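Local coordinates for protein RickCE (Rickettsia bellii, PDB 5HAM) that probably acts as a bacterial effector protease of the CE clan, a cysteine peptidase that removes ubiquitin from its conjugates, at residues 147-152 / 220-225; 16-21 / 137-142; 123-128 / 159-164. All blocks are in the same frame, centred on the assembly; numbering follows the deposited sequence.

Interaction 1. Residues 147-152 / 220-225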
loop_
_atom_site.group_PDB
_atom_site.type_symbol
_atom_site.label_atom_id
_atom_site.label_comp_id
_atom_site.label_asym_id
_atom_site.label_seq_id
_atom_site.Cartn_x
_atom_site.Cartn_y
_atom_site.Cartn_z
ATOM N N TRP A 147 3.694 -2.084 -3.503
ATOM C CA TRP A 147 3.472 -3.137 -2.521
ATOM C C TRP A 147 4.742 -3.422 -1.762
ATOM O O TRP A 147 5.817 -3.477 -2.360
ATOM C CB TRP A 147 2.966 -4.419 -3.178
ATOM C CG TRP A 147 1.573 -4.320 -3.570
ATOM C CD1 TRP A 147 1.086 -4.226 -4.833
ATOM C CD2 TRP A 147 0.455 -4.284 -2.695
ATOM N NE1 TRP A 147 -0.283 -4.140 -4.804
ATOM C CE2 TRP A 147 -0.701 -4.179 -3.495
ATOM C CE3 TRP A 147 0.300 -4.351 -1.304
ATOM C CZ2 TRP A 147 -1.977 -4.126 -2.966
ATOM C CZ3 TRP A 147 -0.961 -4.298 -0.777
ATOM C CH2 TRP A 147 -2.087 -4.182 -1.606
ATOM N N THR A 148 4.595 -3.567 -0.443
ATOM C CA THR A 148 5.682 -3.903 0.464
ATOM C C THR A 148 5.126 -4.863 1.519
ATOM O O THR A 148 3.932 -5.167 1.516
ATOM C CB THR A 148 6.237 -2.647 1.171
ATOM O OG1 THR A 148 5.257 -2.102 2.060
ATOM C CG2 THR A 148 6.600 -1.586 0.177
ATOM N N VAL A 149 5.964 -5.341 2.432
ATOM C CA VAL A 149 5.477 -6.321 3.401
ATOM C C VAL A 149 5.947 -6.051 4.833
ATOM O O VAL A 149 7.076 -5.602 5.074
ATOM C CB VAL A 149 5.823 -7.783 2.973
ATOM C CG1 VAL A 149 7.337 -8.042 3.066
ATOM C CG2 VAL A 149 5.038 -8.787 3.787
ATOM N N LEU A 150 5.062 -6.316 5.784
ATOM C CA LEU A 150 5.422 -6.205 7.181
ATOM C C LEU A 150 5.035 -7.491 7.906
ATOM O O LEU A 150 3.879 -7.872 7.913
ATOM C CB LEU A 150 4.717 -5.006 7.809
ATOM C CG LEU A 150 5.045 -4.751 9.279
ATOM C CD1 LEU A 150 6.482 -4.230 9.415
ATOM C CD2 LEU A 150 4.049 -3.783 9.908
ATOM N N VAL A 151 6.012 -8.155 8.512
ATOM C CA VAL A 151 5.760 -9.409 9.216
ATOM C C VAL A 151 5.930 -9.241 10.723
ATOM O O VAL A 151 6.935 -8.711 11.200
ATOM C CB VAL A 151 6.675 -10.539 8.707
ATOM C CG1 VAL A 151 6.286 -11.861 9.350
ATOM C CG2 VAL A 151 6.593 -10.637 7.191
ATOM N N ALA A 152 4.926 -9.689 11.464
ATOM C CA ALA A 152 4.866 -9.504 12.907
ATOM C C ALA A 152 5.132 -10.810 13.618
ATOM O O ALA A 152 4.519 -11.835 13.306
ATOM C CB ALA A 152 3.491 -8.990 13.290
ATOM N N ILE A 220 6.586 -14.495 2.737
ATOM C CA ILE A 220 6.747 -15.923 2.969
ATOM C C ILE A 220 8.075 -16.268 3.641
ATOM O O ILE A 220 8.115 -17.008 4.630
ATOM C CB ILE A 220 6.662 -16.669 1.646
ATOM C CG1 ILE A 220 5.251 -16.540 1.092
ATOM C CG2 ILE A 220 7.025 -18.121 1.831
ATOM C CD1 ILE A 220 5.116 -17.088 -0.277
ATOM N N LYS A 221 9.162 -15.715 3.116
ATOM C CA LYS A 221 10.475 -16.019 3.672
ATOM C C LYS A 221 10.672 -15.479 5.083
ATOM O O LYS A 221 11.102 -16.207 5.973
ATOM C CB LYS A 221 11.597 -15.575 2.731
ATOM C CG LYS A 221 12.010 -16.711 1.811
ATOM C CD LYS A 221 12.423 -16.223 0.461
ATOM C CE LYS A 221 12.826 -17.392 -0.412
ATOM N NZ LYS A 221 13.349 -16.890 -1.701
ATOM N N ILE A 222 10.332 -14.212 5.285
ATOM C CA ILE A 222 10.418 -13.599 6.589
ATOM C C ILE A 222 9.534 -14.331 7.589
ATOM O O ILE A 222 9.963 -14.609 8.704
ATOM C CB ILE A 222 10.006 -12.133 6.531
ATOM C CG1 ILE A 222 10.962 -11.355 5.624
ATOM C CG2 ILE A 222 10.007 -11.538 7.922
ATOM C CD1 ILE A 222 10.486 -9.926 5.313
ATOM N N ALA A 223 8.307 -14.663 7.188
ATOM C CA ALA A 223 7.413 -15.432 8.064
ATOM C C ALA A 223 8.096 -16.714 8.572
ATOM O O ALA A 223 7.986 -17.061 9.747
ATOM C CB ALA A 223 6.125 -15.777 7.337
ATOM N N LYS A 224 8.830 -17.385 7.682
ATOM C CA LYS A 224 9.479 -18.656 8.002
ATOM C C LYS A 224 10.887 -18.491 8.610
ATOM O O LYS A 224 11.589 -19.475 8.849
ATOM C CB LYS A 224 9.505 -19.572 6.761
ATOM C CG LYS A 224 8.105 -19.839 6.198
ATOM C CD LYS A 224 8.093 -20.719 4.970
ATOM C CE LYS A 224 6.656 -20.921 4.504
ATOM N NZ LYS A 224 6.502 -21.744 3.261
ATOM N N GLY A 225 11.297 -17.253 8.869
ATOM C CA GLY A 225 12.590 -17.007 9.485
ATOM C C GLY A 225 13.765 -17.203 8.546
ATOM O O GLY A 225 14.888 -17.400 9.002
#
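Val151 of strand 147-155 and Ile222 of helix 211-223 carry this contact, their branched side chains meeting at a slant so that methyls interlock without lining up. In Ile222, chi1 of -62° places CG1 beside the backbone N and leaves CG2 anti to it. That CG2 methyl leans onto the root of the valine: it lies 3.6 Å from Val151 CB and 3.6 Å from Val151 CG2. The other valine methyl takes a different target. With Val151 CG1 anti to the backbone N (chi1 -174°), that methyl comes up beneath the helix backbone and stops 4.0 Å from Ala223 CA, where a short side chain lets it approach the main chain. The CG1-CD1 arm of Ile222 is extended along the strand, and its end grazes the next inward-facing residue, with Ile222 CD1 4.3 Å from Val149 CG1. Leu150 and Ala152 point to the opposite face of the sheet. The helix packs on the sheet with Cys211 at its start, consistent with the helix that carries the nucleophile in CE-clan cysteine proteases; Trp147 and Val149 continue the interface against Thr215. Its last turn closes in a Schellman motif at Gly225, whose phi is positive, and Gly225 N bonds to Ile222 O at 3.0 Å. Val149 and Val151 spend their backbone bonds on Asn166 and Thr164 of the sheet. Between 147-152 and 220-225 the contact is purely apolar, close methyl packing in a buried, water-poor interface, while at its margin Lys153 NZ ties the strand to the helix end through Ile222 O.

Interaction 2. Residues 16-21 / 137-142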
loop_
_atom_site.group_PDB
_atom_site.type_symbol
_atom_site.label_atom_id
_atom_site.label_comp_id
_atom_site.label_asym_id
_atom_site.label_seq_id
_atom_site.Cartn_x
_atom_site.Cartn_y
_atom_site.Cartn_z
ATOM N N HIS A 16 -3.812 -14.418 -2.059
ATOM C CA HIS A 16 -3.907 -15.827 -2.465
ATOM C C HIS A 16 -2.554 -16.524 -2.486
ATOM O O HIS A 16 -2.411 -17.651 -2.010
ATOM C CB HIS A 16 -4.525 -15.959 -3.859
ATOM C CG HIS A 16 -5.933 -15.471 -3.945
ATOM N ND1 HIS A 16 -6.576 -15.243 -5.144
ATOM C CD2 HIS A 16 -6.825 -15.154 -2.974
ATOM C CE1 HIS A 16 -7.798 -14.812 -4.910
ATOM N NE2 HIS A 16 -7.975 -14.743 -3.606
ATOM N N LEU A 17 -1.575 -15.859 -3.084
ATOM C CA LEU A 17 -0.225 -16.379 -3.138
ATOM C C LEU A 17 0.312 -16.651 -1.735
ATOM O O LEU A 17 0.944 -17.683 -1.499
ATOM C CB LEU A 17 0.672 -15.401 -3.887
ATOM C CG LEU A 17 0.453 -15.534 -5.387
ATOM C CD1 LEU A 17 1.015 -14.331 -6.137
ATOM C CD2 LEU A 17 1.087 -16.842 -5.837
ATOM N N LEU A 18 0.041 -15.738 -0.807
ATOM C CA LEU A 18 0.527 -15.882 0.561
ATOM C C LEU A 18 -0.166 -17.034 1.261
ATOM O O LEU A 18 0.486 -17.914 1.828
ATOM C CB LEU A 18 0.322 -14.596 1.359
ATOM C CG LEU A 18 1.328 -13.479 1.075
ATOM C CD1 LEU A 18 0.884 -12.199 1.762
ATOM C CD2 LEU A 18 2.720 -13.887 1.522
ATOM N N THR A 19 -1.490 -17.015 1.214
ATOM C CA THR A 19 -2.315 -18.076 1.778
ATOM C C THR A 19 -1.952 -19.470 1.243
ATOM O O THR A 19 -1.897 -20.438 2.000
ATOM C CB THR A 19 -3.797 -17.771 1.529
ATOM O OG1 THR A 19 -4.161 -16.633 2.314
ATOM C CG2 THR A 19 -4.672 -18.940 1.922
ATOM N N ALA A 20 -1.676 -19.558 -0.054
ATOM C CA ALA A 20 -1.323 -20.829 -0.677
ATOM C C ALA A 20 0.041 -21.353 -0.226
ATOM O O ALA A 20 0.284 -22.560 -0.213
ATOM C CB ALA A 20 -1.364 -20.702 -2.191
ATOM N N GLN A 21 0.933 -20.448 0.151
ATOM C CA GLN A 21 2.278 -20.856 0.503
ATOM C C GLN A 21 2.563 -20.749 1.997
ATOM O O GLN A 21 3.716 -20.848 2.417
ATOM C CB GLN A 21 3.290 -20.044 -0.288
ATOM C CG GLN A 21 3.486 -20.535 -1.714
ATOM C CD GLN A 21 4.438 -19.641 -2.481
ATOM O OE1 GLN A 21 4.071 -18.536 -2.879
ATOM N NE2 GLN A 21 5.673 -20.101 -2.677
ATOM N N VAL A 137 1.506 -11.962 8.610
ATOM C CA VAL A 137 2.040 -11.307 7.431
ATOM C C VAL A 137 1.053 -10.244 6.955
ATOM O O VAL A 137 -0.120 -10.530 6.713
ATOM C CB VAL A 137 2.308 -12.348 6.323
ATOM C CG1 VAL A 137 2.874 -11.689 5.054
ATOM C CG2 VAL A 137 3.228 -13.448 6.848
ATOM N N ILE A 138 1.529 -9.012 6.845
ATOM C CA ILE A 138 0.696 -7.892 6.425
ATOM C C ILE A 138 1.249 -7.231 5.163
ATOM O O ILE A 138 2.311 -6.606 5.195
ATOM C CB ILE A 138 0.615 -6.804 7.519
ATOM C CG1 ILE A 138 0.360 -7.436 8.900
ATOM C CG2 ILE A 138 -0.443 -5.764 7.149
ATOM C CD1 ILE A 138 0.405 -6.424 10.061
ATOM N N PRO A 139 0.535 -7.377 4.043
ATOM C CA PRO A 139 0.907 -6.666 2.818
ATOM C C PRO A 139 0.661 -5.194 3.056
ATOM O O PRO A 139 -0.374 -4.865 3.607
ATOM C CB PRO A 139 -0.085 -7.202 1.772
ATOM C CG PRO A 139 -0.628 -8.453 2.339
ATOM C CD PRO A 139 -0.606 -8.283 3.841
ATOM N N ILE A 140 1.600 -4.336 2.681
ATOM C CA ILE A 140 1.444 -2.904 2.877
ATOM C C ILE A 140 1.595 -2.144 1.571
ATOM O O ILE A 140 2.640 -2.205 0.917
ATOM C CB ILE A 140 2.436 -2.354 3.930
ATOM C CG1 ILE A 140 2.183 -3.048 5.276
ATOM C CG2 ILE A 140 2.273 -0.847 4.060
ATOM C CD1 ILE A 140 2.862 -2.410 6.423
ATOM N N GLU A 141 0.533 -1.445 1.187
ATOM C CA GLU A 141 0.556 -0.612 -0.007
ATOM C C GLU A 141 0.896 0.829 0.353
ATOM O O GLU A 141 0.067 1.539 0.907
ATOM C CB GLU A 141 -0.790 -0.679 -0.726
ATOM C CG GLU A 141 -0.706 -0.541 -2.240
ATOM C CD GLU A 141 -2.083 -0.531 -2.894
ATOM O OE1 GLU A 141 -3.092 -0.478 -2.153
ATOM O OE2 GLU A 141 -2.163 -0.582 -4.145
ATOM N N MET A 142 2.122 1.245 0.033
ATOM C CA MET A 142 2.615 2.591 0.327
ATOM C C MET A 142 2.120 3.612 -0.665
ATOM O O MET A 142 2.463 4.792 -0.580
ATOM C CB MET A 142 4.146 2.615 0.289
ATOM C CG MET A 142 4.833 1.648 1.230
ATOM S SD MET A 142 4.621 2.094 2.945
ATOM C CE MET A 142 5.374 3.682 2.996
#
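Leu18 pushes one methyl, CD1, into the notch between Val137 and Pro139, and that single atom makes the two closest approaches of the contact. Leu18 CD1 is 3.9 Å from Val137 CG1, the two side chains reaching for one another tip to tip. Leu18 CD1 also sits 4.1 Å from Pro139 CG, but there the leucine runs past the proline ring in the opposing direction, touching the ring's outer carbon. The second leucine methyl is a looser partner, Leu18 CD2 being 4.2 Å from Val137 CG1. An outstretched leucine makes this possible: chi1 of -77° sets CG anti to the carbonyl carbon, and chi2 of 171° carries CD1 straight on toward the strand. Val137 meets it with CG1 anti to its own backbone N. Here the N-terminal helix 11-20 is laid against the same face of the CE-clan sheet that receives helix 211-223, and the two helices lie side by side on it, with Ile220 touching Leu18 and Ala223 touching Val137. The strand is fixed on both flanks, since Val137 is hydrogen-bonded through its backbone to Ser28 and Gln30 of the edge strand, and Ile138 to Leu150 on the other side. Further out, Leu17 touches Val216 of helix 211-223 and His246 and Leu250 of helix 238-251, and His16 ND1 bonds to Gln257 OE1. Gln21 N bonds to Leu18 O at 3.1 Å, and Gln21 O in turn receives Lys224 NZ.

Interaction 3. Residues 123-128 / 159-164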
loop_
_atom_site.group_PDB
_atom_site.type_symbol
_atom_site.label_atom_id
_atom_site.label_comp_id
_atom_site.label_asym_id
_atom_site.label_seq_id
_atom_site.Cartn_x
_atom_site.Cartn_y
_atom_site.Cartn_z
ATOM N N ARG A 123 -5.007 -6.792 15.088
ATOM C CA ARG A 123 -5.404 -8.173 14.850
ATOM C C ARG A 123 -4.161 -9.048 14.658
ATOM O O ARG A 123 -4.076 -10.142 15.204
ATOM C CB ARG A 123 -6.333 -8.274 13.637
ATOM C CG ARG A 123 -6.800 -9.694 13.327
ATOM C CD ARG A 123 -7.451 -10.346 14.558
ATOM N NE ARG A 123 -7.873 -11.728 14.332
ATOM C CZ ARG A 123 -8.317 -12.535 15.290
ATOM N NH1 ARG A 123 -8.392 -12.100 16.541
ATOM N NH2 ARG A 123 -8.683 -13.779 15.006
ATOM N N ALA A 124 -3.193 -8.542 13.907
ATOM C CA ALA A 124 -1.954 -9.265 13.665
ATOM C C ALA A 124 -1.259 -9.536 14.986
ATOM O O ALA A 124 -0.769 -10.645 15.234
ATOM C CB ALA A 124 -1.041 -8.480 12.710
ATOM N N THR A 125 -1.261 -8.525 15.844
ATOM C CA THR A 125 -0.666 -8.627 17.166
ATOM C C THR A 125 -1.431 -9.607 18.055
ATOM O O THR A 125 -0.839 -10.349 18.849
ATOM C CB THR A 125 -0.607 -7.240 17.842
ATOM O OG1 THR A 125 0.210 -6.360 17.051
ATOM C CG2 THR A 125 -0.027 -7.343 19.244
ATOM N N LYS A 126 -2.749 -9.625 17.918
ATOM C CA LYS A 126 -3.547 -10.565 18.698
ATOM C C LYS A 126 -3.245 -12.000 18.253
ATOM O O LYS A 126 -3.130 -12.912 19.079
ATOM C CB LYS A 126 -5.044 -10.248 18.593
ATOM N N ASP A 127 -3.091 -12.183 16.947
ATOM C CA ASP A 127 -2.786 -13.494 16.386
ATOM C C ASP A 127 -1.514 -14.113 16.952
ATOM O O ASP A 127 -1.518 -15.285 17.360
ATOM C CB ASP A 127 -2.699 -13.431 14.862
ATOM C CG ASP A 127 -4.052 -13.408 14.218
ATOM O OD1 ASP A 127 -5.041 -13.671 14.936
ATOM O OD2 ASP A 127 -4.131 -13.134 13.001
ATOM N N ILE A 128 -0.431 -13.338 16.989
ATOM C CA ILE A 128 0.848 -13.891 17.442
ATOM C C ILE A 128 0.980 -13.910 18.961
ATOM O O ILE A 128 1.754 -14.684 19.506
ATOM C CB ILE A 128 2.046 -13.164 16.818
ATOM C CG1 ILE A 128 2.043 -11.688 17.231
ATOM C CG2 ILE A 128 2.006 -13.317 15.300
ATOM C CD1 ILE A 128 3.107 -10.847 16.547
ATOM N N ASN A 159 8.301 -10.987 26.150
ATOM C CA ASN A 159 7.066 -10.243 25.897
ATOM C C ASN A 159 7.319 -9.114 24.892
ATOM O O ASN A 159 7.044 -7.942 25.151
ATOM C CB ASN A 159 6.474 -9.703 27.202
ATOM C CG ASN A 159 5.107 -9.108 27.004
ATOM O OD1 ASN A 159 4.407 -9.458 26.055
ATOM N ND2 ASN A 159 4.720 -8.183 27.878
ATOM N N GLN A 160 7.870 -9.491 23.744
ATOM C CA GLN A 160 8.420 -8.528 22.810
ATOM C C GLN A 160 7.872 -8.724 21.406
ATOM O O GLN A 160 8.044 -9.788 20.812
ATOM C CB GLN A 160 9.936 -8.679 22.783
ATOM C CG GLN A 160 10.618 -7.774 21.793
ATOM C CD GLN A 160 10.338 -6.325 22.081
ATOM O OE1 GLN A 160 10.906 -5.745 23.005
ATOM N NE2 GLN A 160 9.446 -5.724 21.297
ATOM N N ILE A 161 7.203 -7.697 20.886
ATOM C CA ILE A 161 6.737 -7.693 19.499
ATOM C C ILE A 161 7.853 -7.252 18.554
ATOM O O ILE A 161 8.513 -6.237 18.770
ATOM C CB ILE A 161 5.523 -6.756 19.294
ATOM C CG1 ILE A 161 4.312 -7.225 20.102
ATOM C CG2 ILE A 161 5.127 -6.724 17.839
ATOM C CD1 ILE A 161 3.626 -8.431 19.508
ATOM N N ILE A 162 8.063 -8.032 17.504
ATOM C CA ILE A 162 9.092 -7.731 16.522
ATOM C C ILE A 162 8.473 -7.645 15.119
ATOM O O ILE A 162 7.815 -8.577 14.669
ATOM C CB ILE A 162 10.232 -8.792 16.598
ATOM C CG1 ILE A 162 10.804 -8.846 18.022
ATOM C CG2 ILE A 162 11.331 -8.495 15.593
ATOM C CD1 ILE A 162 11.871 -9.895 18.243
ATOM N N LEU A 163 8.652 -6.505 14.453
ATOM C CA LEU A 163 8.084 -6.274 13.123
ATOM C C LEU A 163 9.186 -6.164 12.073
ATOM O O LEU A 163 10.097 -5.342 12.198
ATOM C CB LEU A 163 7.240 -4.997 13.105
ATOM C CG LEU A 163 6.180 -4.842 14.204
ATOM C CD1 LEU A 163 5.728 -3.407 14.296
ATOM C CD2 LEU A 163 4.990 -5.757 13.962
ATOM N N THR A 164 9.095 -6.991 11.037
ATOM C CA THR A 164 10.111 -7.028 10.002
ATOM C C THR A 164 9.536 -6.550 8.680
ATOM O O THR A 164 8.504 -7.049 8.227
ATOM C CB THR A 164 10.654 -8.444 9.856
ATOM O OG1 THR A 164 11.155 -8.864 11.122
ATOM C CG2 THR A 164 11.768 -8.503 8.834
#
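Ile161 CD1 is the hub of this apolar contact, in which the end of the long helix 96-130 packs on the face of the protease sheet opposite helix 211-223. It lies 3.8 Å from Thr125 CG2, with the two side chains at roughly right angles, and 3.9 Å from Ile128 CD1, whose side chain approaches more slantwise. Ile128 pays for this reach: its CG1 branch stands between backbone N and carbonyl carbon (chi1 62°), sending CD1 out toward the strand. Ile128 also touches Ala152 and Tyr154 of the next strand and Ala136 of the one beyond.

The polar groups work away from this patch. Thr125 turns its methyl to Ile161 and bonds through OG1 to Leu121 O, one turn back. Asp127 OD1 lies above one face of the Arg123 guanidinium but off toward its rim, 3.5 Å from NE, a salt bridge of charges only; the same carboxylate bonds to Ser28 OG and Asn131 ND2.

Strand 160-166 starts at a G1 beta bulge formed by Asn159 and Gln160. The Gln160 amide folds back on its neighbour: NE2, which also donates to Lys194 O, gives a bond to Ile161 O at 2.7 Å from 37° above the carbonyl plane.

In the fold
All three contacts are buried helix-on-sheet packing, but they divide between the two faces of one mixed sheet. Interactions 1 and 2 lie on the same face, their centres about 8 Å apart, and use adjacent strands. Interaction 3 sits on the other face, its centre about 20 Å from the centre of the chain, against 15 and 11 Å. Alternation along the strands couples the faces: Val151 serves interaction 1 while Ala152 packs on Leu163, and Val137 serves interaction 2 while Ile138 packs on Ala124. All three are apolar at the point of touch; interaction 3 differs in using a polar residue's methyl, and interaction 1 in the lysine bond to the helix end at its margin.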